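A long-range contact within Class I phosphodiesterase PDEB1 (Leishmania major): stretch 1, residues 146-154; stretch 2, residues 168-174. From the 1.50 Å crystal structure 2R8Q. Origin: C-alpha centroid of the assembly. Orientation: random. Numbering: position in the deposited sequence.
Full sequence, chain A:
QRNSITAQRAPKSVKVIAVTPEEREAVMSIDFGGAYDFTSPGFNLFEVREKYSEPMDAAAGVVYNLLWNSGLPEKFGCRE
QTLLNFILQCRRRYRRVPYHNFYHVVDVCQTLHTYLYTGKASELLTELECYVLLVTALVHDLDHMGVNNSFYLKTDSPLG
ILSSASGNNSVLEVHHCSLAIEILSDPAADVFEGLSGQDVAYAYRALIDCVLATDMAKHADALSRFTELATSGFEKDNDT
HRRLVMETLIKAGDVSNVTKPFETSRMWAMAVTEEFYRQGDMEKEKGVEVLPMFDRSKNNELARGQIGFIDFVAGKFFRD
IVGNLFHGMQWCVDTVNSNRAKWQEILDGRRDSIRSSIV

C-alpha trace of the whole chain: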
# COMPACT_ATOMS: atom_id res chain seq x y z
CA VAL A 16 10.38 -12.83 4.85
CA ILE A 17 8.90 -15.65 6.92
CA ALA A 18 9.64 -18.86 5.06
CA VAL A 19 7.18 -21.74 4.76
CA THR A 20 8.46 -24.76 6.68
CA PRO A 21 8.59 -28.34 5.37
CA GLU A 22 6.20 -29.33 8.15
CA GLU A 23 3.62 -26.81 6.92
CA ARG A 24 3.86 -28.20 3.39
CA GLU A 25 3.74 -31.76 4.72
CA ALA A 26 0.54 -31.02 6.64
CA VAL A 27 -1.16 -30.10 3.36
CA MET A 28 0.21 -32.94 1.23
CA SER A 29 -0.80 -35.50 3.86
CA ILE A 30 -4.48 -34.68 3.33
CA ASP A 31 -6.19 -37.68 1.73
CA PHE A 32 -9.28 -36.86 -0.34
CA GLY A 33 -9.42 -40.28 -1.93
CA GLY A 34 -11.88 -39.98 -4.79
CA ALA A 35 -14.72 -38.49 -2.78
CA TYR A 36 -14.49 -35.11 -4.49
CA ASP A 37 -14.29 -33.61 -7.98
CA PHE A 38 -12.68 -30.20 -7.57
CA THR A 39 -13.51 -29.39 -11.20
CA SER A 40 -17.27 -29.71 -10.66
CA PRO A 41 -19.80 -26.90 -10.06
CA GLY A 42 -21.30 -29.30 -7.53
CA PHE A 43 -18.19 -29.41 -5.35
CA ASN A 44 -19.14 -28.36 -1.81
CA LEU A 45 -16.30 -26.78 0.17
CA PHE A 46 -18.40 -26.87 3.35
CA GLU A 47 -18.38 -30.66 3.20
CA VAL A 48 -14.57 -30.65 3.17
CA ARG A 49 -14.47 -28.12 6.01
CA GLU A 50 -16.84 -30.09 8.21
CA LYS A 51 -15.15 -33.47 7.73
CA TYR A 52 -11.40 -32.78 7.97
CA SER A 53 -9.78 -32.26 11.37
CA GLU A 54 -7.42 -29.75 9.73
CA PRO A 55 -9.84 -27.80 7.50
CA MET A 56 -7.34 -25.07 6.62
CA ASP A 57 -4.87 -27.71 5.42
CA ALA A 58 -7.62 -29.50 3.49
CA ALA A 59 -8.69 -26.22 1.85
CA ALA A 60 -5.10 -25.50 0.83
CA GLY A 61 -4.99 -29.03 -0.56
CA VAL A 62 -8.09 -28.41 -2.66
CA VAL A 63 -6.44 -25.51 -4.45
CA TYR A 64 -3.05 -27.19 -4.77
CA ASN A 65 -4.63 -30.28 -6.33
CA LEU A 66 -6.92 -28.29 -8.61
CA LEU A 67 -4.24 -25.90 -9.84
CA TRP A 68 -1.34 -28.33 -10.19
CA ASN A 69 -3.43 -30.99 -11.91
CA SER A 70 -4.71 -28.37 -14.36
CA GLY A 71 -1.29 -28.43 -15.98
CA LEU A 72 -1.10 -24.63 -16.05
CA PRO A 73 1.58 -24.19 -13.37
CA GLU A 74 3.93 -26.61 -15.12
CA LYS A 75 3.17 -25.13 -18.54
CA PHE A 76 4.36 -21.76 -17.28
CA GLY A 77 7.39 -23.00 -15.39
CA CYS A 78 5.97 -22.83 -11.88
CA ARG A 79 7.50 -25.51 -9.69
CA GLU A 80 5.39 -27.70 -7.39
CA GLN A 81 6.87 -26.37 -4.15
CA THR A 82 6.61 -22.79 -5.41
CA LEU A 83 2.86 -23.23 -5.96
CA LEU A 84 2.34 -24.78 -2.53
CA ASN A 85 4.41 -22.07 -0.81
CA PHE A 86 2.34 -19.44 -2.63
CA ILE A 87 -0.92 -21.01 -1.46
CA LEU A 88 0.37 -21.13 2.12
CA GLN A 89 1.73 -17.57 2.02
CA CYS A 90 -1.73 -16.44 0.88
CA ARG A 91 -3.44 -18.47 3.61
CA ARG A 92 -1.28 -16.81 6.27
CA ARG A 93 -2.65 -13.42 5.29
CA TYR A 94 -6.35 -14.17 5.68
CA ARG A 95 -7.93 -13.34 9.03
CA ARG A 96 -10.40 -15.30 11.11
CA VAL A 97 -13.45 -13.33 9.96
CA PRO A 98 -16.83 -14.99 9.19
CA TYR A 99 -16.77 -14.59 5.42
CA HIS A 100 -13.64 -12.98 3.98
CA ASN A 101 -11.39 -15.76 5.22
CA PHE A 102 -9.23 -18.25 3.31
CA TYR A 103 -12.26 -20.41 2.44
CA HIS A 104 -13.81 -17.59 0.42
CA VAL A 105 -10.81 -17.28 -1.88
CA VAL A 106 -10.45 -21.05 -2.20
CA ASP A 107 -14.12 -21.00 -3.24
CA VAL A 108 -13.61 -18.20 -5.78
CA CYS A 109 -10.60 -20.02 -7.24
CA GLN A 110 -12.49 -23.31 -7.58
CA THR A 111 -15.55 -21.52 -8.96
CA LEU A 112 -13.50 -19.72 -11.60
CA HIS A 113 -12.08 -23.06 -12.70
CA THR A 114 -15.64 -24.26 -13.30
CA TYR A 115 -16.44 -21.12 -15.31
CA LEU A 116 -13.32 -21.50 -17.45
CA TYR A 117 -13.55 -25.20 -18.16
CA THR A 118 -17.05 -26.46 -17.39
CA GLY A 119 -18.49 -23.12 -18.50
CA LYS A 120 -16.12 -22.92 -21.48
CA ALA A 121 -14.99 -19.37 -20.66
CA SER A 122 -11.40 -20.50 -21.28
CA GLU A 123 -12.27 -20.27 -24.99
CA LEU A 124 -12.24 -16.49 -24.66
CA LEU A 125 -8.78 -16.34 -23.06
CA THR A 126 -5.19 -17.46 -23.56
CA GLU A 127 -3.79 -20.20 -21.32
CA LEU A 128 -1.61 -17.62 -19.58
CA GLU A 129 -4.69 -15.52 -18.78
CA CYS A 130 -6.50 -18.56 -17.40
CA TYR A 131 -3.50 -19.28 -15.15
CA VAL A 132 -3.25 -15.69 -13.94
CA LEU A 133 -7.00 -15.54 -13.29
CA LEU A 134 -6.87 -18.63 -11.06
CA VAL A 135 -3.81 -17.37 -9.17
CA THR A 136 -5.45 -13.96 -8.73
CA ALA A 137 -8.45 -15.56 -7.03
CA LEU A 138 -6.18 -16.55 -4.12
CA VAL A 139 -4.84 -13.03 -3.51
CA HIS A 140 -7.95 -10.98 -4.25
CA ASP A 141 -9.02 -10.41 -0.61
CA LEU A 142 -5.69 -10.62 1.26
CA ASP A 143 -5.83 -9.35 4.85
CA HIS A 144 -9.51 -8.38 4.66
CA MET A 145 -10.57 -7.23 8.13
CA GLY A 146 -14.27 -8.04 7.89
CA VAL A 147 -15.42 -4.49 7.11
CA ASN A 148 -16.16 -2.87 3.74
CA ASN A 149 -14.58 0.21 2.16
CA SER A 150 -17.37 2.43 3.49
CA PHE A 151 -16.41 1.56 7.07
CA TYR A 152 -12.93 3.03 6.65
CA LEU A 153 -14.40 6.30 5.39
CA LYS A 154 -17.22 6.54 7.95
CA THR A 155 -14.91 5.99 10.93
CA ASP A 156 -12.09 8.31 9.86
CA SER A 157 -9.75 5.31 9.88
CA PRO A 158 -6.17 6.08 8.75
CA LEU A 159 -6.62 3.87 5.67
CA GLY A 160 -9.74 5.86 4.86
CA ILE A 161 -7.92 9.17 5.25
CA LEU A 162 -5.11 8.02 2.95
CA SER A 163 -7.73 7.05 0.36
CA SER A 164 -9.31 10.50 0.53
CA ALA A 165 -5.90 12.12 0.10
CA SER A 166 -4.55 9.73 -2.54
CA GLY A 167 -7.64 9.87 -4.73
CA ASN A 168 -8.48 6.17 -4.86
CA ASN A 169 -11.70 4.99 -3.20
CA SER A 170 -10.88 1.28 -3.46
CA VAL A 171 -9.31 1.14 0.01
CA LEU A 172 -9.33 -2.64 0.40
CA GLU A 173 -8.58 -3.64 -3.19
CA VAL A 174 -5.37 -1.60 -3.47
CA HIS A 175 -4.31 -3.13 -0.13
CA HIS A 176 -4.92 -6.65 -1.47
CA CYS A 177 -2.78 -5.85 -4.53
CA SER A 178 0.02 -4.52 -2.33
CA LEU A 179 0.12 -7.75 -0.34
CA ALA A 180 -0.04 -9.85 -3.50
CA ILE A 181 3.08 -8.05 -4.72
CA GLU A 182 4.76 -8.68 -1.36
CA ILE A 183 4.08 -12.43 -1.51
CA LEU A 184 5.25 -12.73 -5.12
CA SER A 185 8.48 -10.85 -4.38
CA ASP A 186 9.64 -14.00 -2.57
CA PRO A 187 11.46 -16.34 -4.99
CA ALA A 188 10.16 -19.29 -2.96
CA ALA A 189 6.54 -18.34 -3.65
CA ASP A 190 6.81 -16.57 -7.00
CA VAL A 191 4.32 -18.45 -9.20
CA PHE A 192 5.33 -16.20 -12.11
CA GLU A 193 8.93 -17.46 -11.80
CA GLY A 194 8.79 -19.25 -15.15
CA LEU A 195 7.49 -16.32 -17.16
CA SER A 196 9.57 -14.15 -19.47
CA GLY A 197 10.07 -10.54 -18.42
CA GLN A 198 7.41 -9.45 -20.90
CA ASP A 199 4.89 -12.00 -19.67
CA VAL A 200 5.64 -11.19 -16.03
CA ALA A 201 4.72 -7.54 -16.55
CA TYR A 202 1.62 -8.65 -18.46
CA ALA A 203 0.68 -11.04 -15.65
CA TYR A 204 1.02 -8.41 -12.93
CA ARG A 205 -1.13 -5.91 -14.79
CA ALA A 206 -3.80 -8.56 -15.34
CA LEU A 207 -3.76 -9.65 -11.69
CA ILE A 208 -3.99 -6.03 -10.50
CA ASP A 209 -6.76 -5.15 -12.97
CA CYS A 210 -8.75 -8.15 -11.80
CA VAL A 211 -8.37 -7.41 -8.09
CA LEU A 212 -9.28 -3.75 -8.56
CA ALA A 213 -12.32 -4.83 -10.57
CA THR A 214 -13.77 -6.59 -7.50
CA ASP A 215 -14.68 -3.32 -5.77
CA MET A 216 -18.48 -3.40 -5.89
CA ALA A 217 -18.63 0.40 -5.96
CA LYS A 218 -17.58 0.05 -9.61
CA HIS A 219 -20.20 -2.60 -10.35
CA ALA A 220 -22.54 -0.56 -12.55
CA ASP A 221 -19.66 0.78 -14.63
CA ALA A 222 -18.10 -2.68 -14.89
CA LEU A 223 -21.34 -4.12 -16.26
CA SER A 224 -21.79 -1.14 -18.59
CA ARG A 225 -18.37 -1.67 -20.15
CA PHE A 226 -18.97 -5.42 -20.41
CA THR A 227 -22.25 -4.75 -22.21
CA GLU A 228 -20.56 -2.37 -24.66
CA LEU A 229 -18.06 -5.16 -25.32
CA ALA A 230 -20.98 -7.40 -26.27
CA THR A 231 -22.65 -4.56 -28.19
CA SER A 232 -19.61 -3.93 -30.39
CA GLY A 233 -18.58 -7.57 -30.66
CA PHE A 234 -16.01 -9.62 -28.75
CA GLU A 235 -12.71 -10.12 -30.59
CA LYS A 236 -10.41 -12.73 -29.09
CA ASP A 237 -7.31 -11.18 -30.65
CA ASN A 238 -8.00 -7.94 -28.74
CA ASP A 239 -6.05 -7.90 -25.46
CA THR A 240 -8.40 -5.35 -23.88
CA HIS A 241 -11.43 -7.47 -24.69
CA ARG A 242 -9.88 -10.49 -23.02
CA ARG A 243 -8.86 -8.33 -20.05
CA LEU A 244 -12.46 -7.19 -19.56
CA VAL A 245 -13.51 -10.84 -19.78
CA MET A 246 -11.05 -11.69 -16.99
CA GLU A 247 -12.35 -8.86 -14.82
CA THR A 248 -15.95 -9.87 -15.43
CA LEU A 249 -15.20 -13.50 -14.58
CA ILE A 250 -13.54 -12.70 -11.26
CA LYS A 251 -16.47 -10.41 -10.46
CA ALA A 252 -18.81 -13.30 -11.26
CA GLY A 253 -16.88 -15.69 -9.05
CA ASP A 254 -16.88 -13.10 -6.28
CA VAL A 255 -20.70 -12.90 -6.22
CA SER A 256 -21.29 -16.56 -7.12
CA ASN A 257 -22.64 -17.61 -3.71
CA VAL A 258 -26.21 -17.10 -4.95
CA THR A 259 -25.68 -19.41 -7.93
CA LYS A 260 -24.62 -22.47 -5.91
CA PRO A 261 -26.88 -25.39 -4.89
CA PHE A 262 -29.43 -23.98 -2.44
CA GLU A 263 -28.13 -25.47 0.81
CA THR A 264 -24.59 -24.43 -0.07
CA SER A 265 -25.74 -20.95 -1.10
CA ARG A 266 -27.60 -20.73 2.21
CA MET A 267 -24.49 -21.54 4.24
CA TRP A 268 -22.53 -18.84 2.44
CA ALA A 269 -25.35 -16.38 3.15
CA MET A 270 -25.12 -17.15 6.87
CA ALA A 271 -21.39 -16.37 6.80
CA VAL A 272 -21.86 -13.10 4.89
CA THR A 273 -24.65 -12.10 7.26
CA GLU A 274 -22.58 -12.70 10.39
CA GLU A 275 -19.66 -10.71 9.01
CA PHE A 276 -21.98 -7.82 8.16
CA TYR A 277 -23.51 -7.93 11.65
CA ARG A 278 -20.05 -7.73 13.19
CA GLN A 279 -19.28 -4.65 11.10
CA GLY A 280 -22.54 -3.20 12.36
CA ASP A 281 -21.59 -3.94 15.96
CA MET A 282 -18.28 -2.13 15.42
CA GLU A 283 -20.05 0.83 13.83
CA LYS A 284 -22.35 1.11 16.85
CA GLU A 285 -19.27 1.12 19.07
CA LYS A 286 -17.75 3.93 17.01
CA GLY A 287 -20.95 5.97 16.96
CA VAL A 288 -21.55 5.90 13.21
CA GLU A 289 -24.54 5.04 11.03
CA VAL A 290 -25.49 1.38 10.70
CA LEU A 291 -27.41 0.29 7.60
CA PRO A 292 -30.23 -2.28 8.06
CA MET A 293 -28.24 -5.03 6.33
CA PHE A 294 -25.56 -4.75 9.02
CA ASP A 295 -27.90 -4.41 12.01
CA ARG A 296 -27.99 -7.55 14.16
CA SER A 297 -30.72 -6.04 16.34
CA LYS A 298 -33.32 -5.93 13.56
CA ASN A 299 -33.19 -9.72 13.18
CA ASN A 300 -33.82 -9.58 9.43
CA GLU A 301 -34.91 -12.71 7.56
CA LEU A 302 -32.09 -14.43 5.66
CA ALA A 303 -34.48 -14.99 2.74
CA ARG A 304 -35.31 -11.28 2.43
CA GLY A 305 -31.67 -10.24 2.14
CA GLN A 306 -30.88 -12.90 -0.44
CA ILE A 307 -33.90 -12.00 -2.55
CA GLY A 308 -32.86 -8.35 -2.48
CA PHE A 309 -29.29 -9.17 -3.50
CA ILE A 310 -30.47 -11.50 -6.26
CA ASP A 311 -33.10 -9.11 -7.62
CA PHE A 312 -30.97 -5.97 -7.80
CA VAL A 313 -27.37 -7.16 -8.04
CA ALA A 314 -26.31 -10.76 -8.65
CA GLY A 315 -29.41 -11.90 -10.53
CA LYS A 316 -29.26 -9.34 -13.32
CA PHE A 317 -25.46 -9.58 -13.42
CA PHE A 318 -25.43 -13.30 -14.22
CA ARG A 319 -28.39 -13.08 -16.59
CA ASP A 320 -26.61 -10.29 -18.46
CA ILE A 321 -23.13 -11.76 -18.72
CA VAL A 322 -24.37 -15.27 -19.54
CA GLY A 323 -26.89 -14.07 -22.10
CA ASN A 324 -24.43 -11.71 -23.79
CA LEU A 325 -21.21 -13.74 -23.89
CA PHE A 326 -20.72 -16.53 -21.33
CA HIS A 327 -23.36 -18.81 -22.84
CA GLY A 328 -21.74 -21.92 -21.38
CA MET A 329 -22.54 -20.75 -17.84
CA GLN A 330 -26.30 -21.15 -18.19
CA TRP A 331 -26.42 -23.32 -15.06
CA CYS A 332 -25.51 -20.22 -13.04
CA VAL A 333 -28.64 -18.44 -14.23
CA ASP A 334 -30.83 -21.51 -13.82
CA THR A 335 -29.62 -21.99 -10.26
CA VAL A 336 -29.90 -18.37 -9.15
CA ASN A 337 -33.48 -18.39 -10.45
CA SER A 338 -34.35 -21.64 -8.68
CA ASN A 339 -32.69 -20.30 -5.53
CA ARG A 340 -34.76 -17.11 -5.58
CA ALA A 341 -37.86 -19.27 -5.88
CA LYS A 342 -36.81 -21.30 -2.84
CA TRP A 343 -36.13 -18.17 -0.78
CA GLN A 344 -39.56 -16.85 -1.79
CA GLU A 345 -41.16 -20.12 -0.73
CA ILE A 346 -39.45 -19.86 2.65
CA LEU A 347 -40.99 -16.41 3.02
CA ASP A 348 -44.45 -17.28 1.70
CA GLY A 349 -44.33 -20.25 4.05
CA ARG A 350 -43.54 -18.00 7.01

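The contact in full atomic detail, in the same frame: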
# COMPACT_ATOMS: atom_id res chain seq x y z
N GLY A 146 -12.87 -7.81 7.57
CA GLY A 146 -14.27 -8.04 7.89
C GLY A 146 -15.16 -6.81 7.80
O GLY A 146 -16.33 -6.86 8.21
N VAL A 147 -14.63 -5.71 7.28
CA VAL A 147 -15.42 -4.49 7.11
C VAL A 147 -15.23 -4.00 5.68
O VAL A 147 -14.17 -4.21 5.10
CB VAL A 147 -15.01 -3.37 8.11
CG1 VAL A 147 -15.30 -3.82 9.53
CG2 VAL A 147 -13.53 -3.05 7.95
N ASN A 148 -16.26 -3.36 5.12
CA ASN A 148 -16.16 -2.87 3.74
C ASN A 148 -15.46 -1.52 3.61
O ASN A 148 -15.09 -0.90 4.61
CB ASN A 148 -17.55 -2.81 3.08
CG ASN A 148 -18.54 -1.96 3.85
OD1 ASN A 148 -18.16 -1.01 4.54
ND2 ASN A 148 -19.82 -2.29 3.72
N ASN A 149 -15.26 -1.06 2.38
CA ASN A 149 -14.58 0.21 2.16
C ASN A 149 -15.27 1.38 2.85
O ASN A 149 -14.61 2.28 3.35
CB ASN A 149 -14.43 0.50 0.66
CG ASN A 149 -13.42 -0.40 -0.02
OD1 ASN A 149 -12.47 -0.86 0.61
ND2 ASN A 149 -13.61 -0.63 -1.31
N SER A 150 -16.60 1.35 2.87
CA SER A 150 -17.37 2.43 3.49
C SER A 150 -17.00 2.62 4.96
O SER A 150 -16.92 3.75 5.45
CB SER A 150 -18.87 2.14 3.37
OG SER A 150 -19.62 3.18 3.99
N PHE A 151 -16.77 1.52 5.66
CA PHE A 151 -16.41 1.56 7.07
C PHE A 151 -15.19 2.44 7.31
O PHE A 151 -15.18 3.27 8.23
CB PHE A 151 -16.16 0.14 7.59
CG PHE A 151 -15.79 0.07 9.04
CD1 PHE A 151 -14.47 0.22 9.45
CD2 PHE A 151 -16.77 -0.16 10.01
CE1 PHE A 151 -14.12 0.14 10.80
CE2 PHE A 151 -16.43 -0.25 11.35
CZ PHE A 151 -15.10 -0.10 11.75
N TYR A 152 -14.15 2.26 6.49
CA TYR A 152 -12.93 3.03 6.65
C TYR A 152 -13.17 4.53 6.50
O TYR A 152 -12.54 5.34 7.18
CB TYR A 152 -11.87 2.56 5.66
CG TYR A 152 -11.41 1.15 5.93
CD1 TYR A 152 -11.96 0.07 5.24
CD2 TYR A 152 -10.45 0.90 6.90
CE1 TYR A 152 -11.55 -1.23 5.52
CE2 TYR A 152 -10.04 -0.40 7.19
CZ TYR A 152 -10.60 -1.46 6.50
OH TYR A 152 -10.20 -2.74 6.79
N LEU A 153 -14.09 4.90 5.62
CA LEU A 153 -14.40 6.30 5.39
C LEU A 153 -15.27 6.86 6.52
O LEU A 153 -14.99 7.94 7.05
CB LEU A 153 -15.11 6.47 4.05
CG LEU A 153 -14.33 6.00 2.82
CD1 LEU A 153 -15.18 6.19 1.57
CD2 LEU A 153 -13.03 6.78 2.70
N LYS A 154 -16.30 6.11 6.89
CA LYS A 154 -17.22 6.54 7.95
C LYS A 154 -16.58 6.74 9.32
O LYS A 154 -17.00 7.60 10.09
CB LYS A 154 -18.36 5.53 8.10
CG LYS A 154 -19.28 5.39 6.91
CD LYS A 154 -20.36 4.36 7.20
CE LYS A 154 -21.35 4.23 6.05
NZ LYS A 154 -22.34 3.15 6.30
N ASN A 168 -7.91 7.46 -4.52
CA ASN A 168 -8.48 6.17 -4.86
C ASN A 168 -9.43 5.69 -3.77
O ASN A 168 -9.04 5.56 -2.61
CB ASN A 168 -7.37 5.14 -5.09
CG ASN A 168 -7.91 3.77 -5.45
OD1 ASN A 168 -8.44 3.06 -4.60
ND2 ASN A 168 -7.78 3.40 -6.72
N ASN A 169 -10.68 5.43 -4.15
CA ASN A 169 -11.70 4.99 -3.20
C ASN A 169 -11.74 3.48 -2.94
O ASN A 169 -12.51 3.02 -2.10
CB ASN A 169 -13.08 5.46 -3.67
CG ASN A 169 -14.16 5.22 -2.64
OD1 ASN A 169 -14.06 5.67 -1.50
ND2 ASN A 169 -15.21 4.51 -3.04
N SER A 170 -10.92 2.72 -3.66
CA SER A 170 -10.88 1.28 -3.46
C SER A 170 -9.85 0.95 -2.39
O SER A 170 -8.80 0.37 -2.67
CB SER A 170 -10.52 0.56 -4.77
OG SER A 170 -11.49 0.82 -5.76
N VAL A 171 -10.17 1.34 -1.16
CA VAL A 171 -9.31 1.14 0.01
C VAL A 171 -8.78 -0.29 0.13
O VAL A 171 -7.57 -0.52 0.12
CB VAL A 171 -10.08 1.47 1.31
CG1 VAL A 171 -9.14 1.39 2.50
CG2 VAL A 171 -10.71 2.86 1.20
N LEU A 172 -9.69 -1.24 0.25
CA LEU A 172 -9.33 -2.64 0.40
C LEU A 172 -8.62 -3.25 -0.80
O LEU A 172 -7.59 -3.91 -0.64
CB LEU A 172 -10.59 -3.47 0.69
CG LEU A 172 -11.16 -3.39 2.10
CD1 LEU A 172 -12.61 -3.80 2.10
CD2 LEU A 172 -10.33 -4.27 3.02
N GLU A 173 -9.16 -3.04 -1.99
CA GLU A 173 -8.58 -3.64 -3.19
C GLU A 173 -7.12 -3.25 -3.48
O GLU A 173 -6.33 -4.09 -3.91
CB GLU A 173 -9.48 -3.36 -4.40
CG GLU A 173 -10.87 -4.03 -4.31
CD GLU A 173 -11.80 -3.39 -3.29
OE1 GLU A 173 -11.61 -2.20 -2.98
OE2 GLU A 173 -12.73 -4.07 -2.81
N VAL A 174 -6.76 -1.99 -3.24
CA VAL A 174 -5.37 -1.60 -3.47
C VAL A 174 -4.50 -2.32 -2.43
O VAL A 174 -3.39 -2.76 -2.74
CB VAL A 174 -5.19 -0.07 -3.34
CG1 VAL A 174 -3.71 0.30 -3.39
CG2 VAL A 174 -5.93 0.63 -4.47

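A single side-chain amide, that of N149, makes both hydrogen bonds that cross this contact, using its two ends for opposite roles. Its OD1 accepts from the backbone N of L172 (N149 OD1 to L172 N, 2.8 Å, N-H...O angle 164°), and its ND2 donates to the carboxylate of the next residue (N149 ND2 to E173 OE1, 3.0 Å, 174°). Both bonds are close to linear, so one orientation of the amide, with chi1 at -71° (m) and chi2 at -29°, serves them together. L172 N lies in the first turn of its helix, where amides lack an acceptor from a preceding turn; here the acceptor comes from the other stretch. S170, at the N-cap position of that helix, makes no capping bond with its side chain. The CA-to-CB bond of N149 points sideways, but the end of the side chain comes nearer, and the nearest CA atoms across the contact are those of N149 and V171, 5.8 Å apart.

Beside this polar centre, the ring of Y152 packs against V171 and L172. The CA-to-CB bonds of V171 and L172 point toward stretch 1. V171 CG1 lies over one face of the Y152 ring, 4.1 Å from Y152 CG, while L172 CG approaches the same ring obliquely, 4.1 Å from Y152 CE1. L172 also reaches the backbone just ahead of the stretch 1 helix, its CD1 lying 3.4 Å from V147 O. At the exposed margin, L153 CD1 touches N169 OD1 at 3.3 Å, a van der Waals contact, since the leucine methyl has no donor to offer the amide oxygen.

The CA-to-CB bond of N148 points away from stretch 2, and its side chain instead caps its own helix: N148 OD1 accepts from F151 N at 3.1 Å. In stretch 2, N168 OD1 accepts from S170 N at 2.7 Å, bracing the turn that leads into the helix.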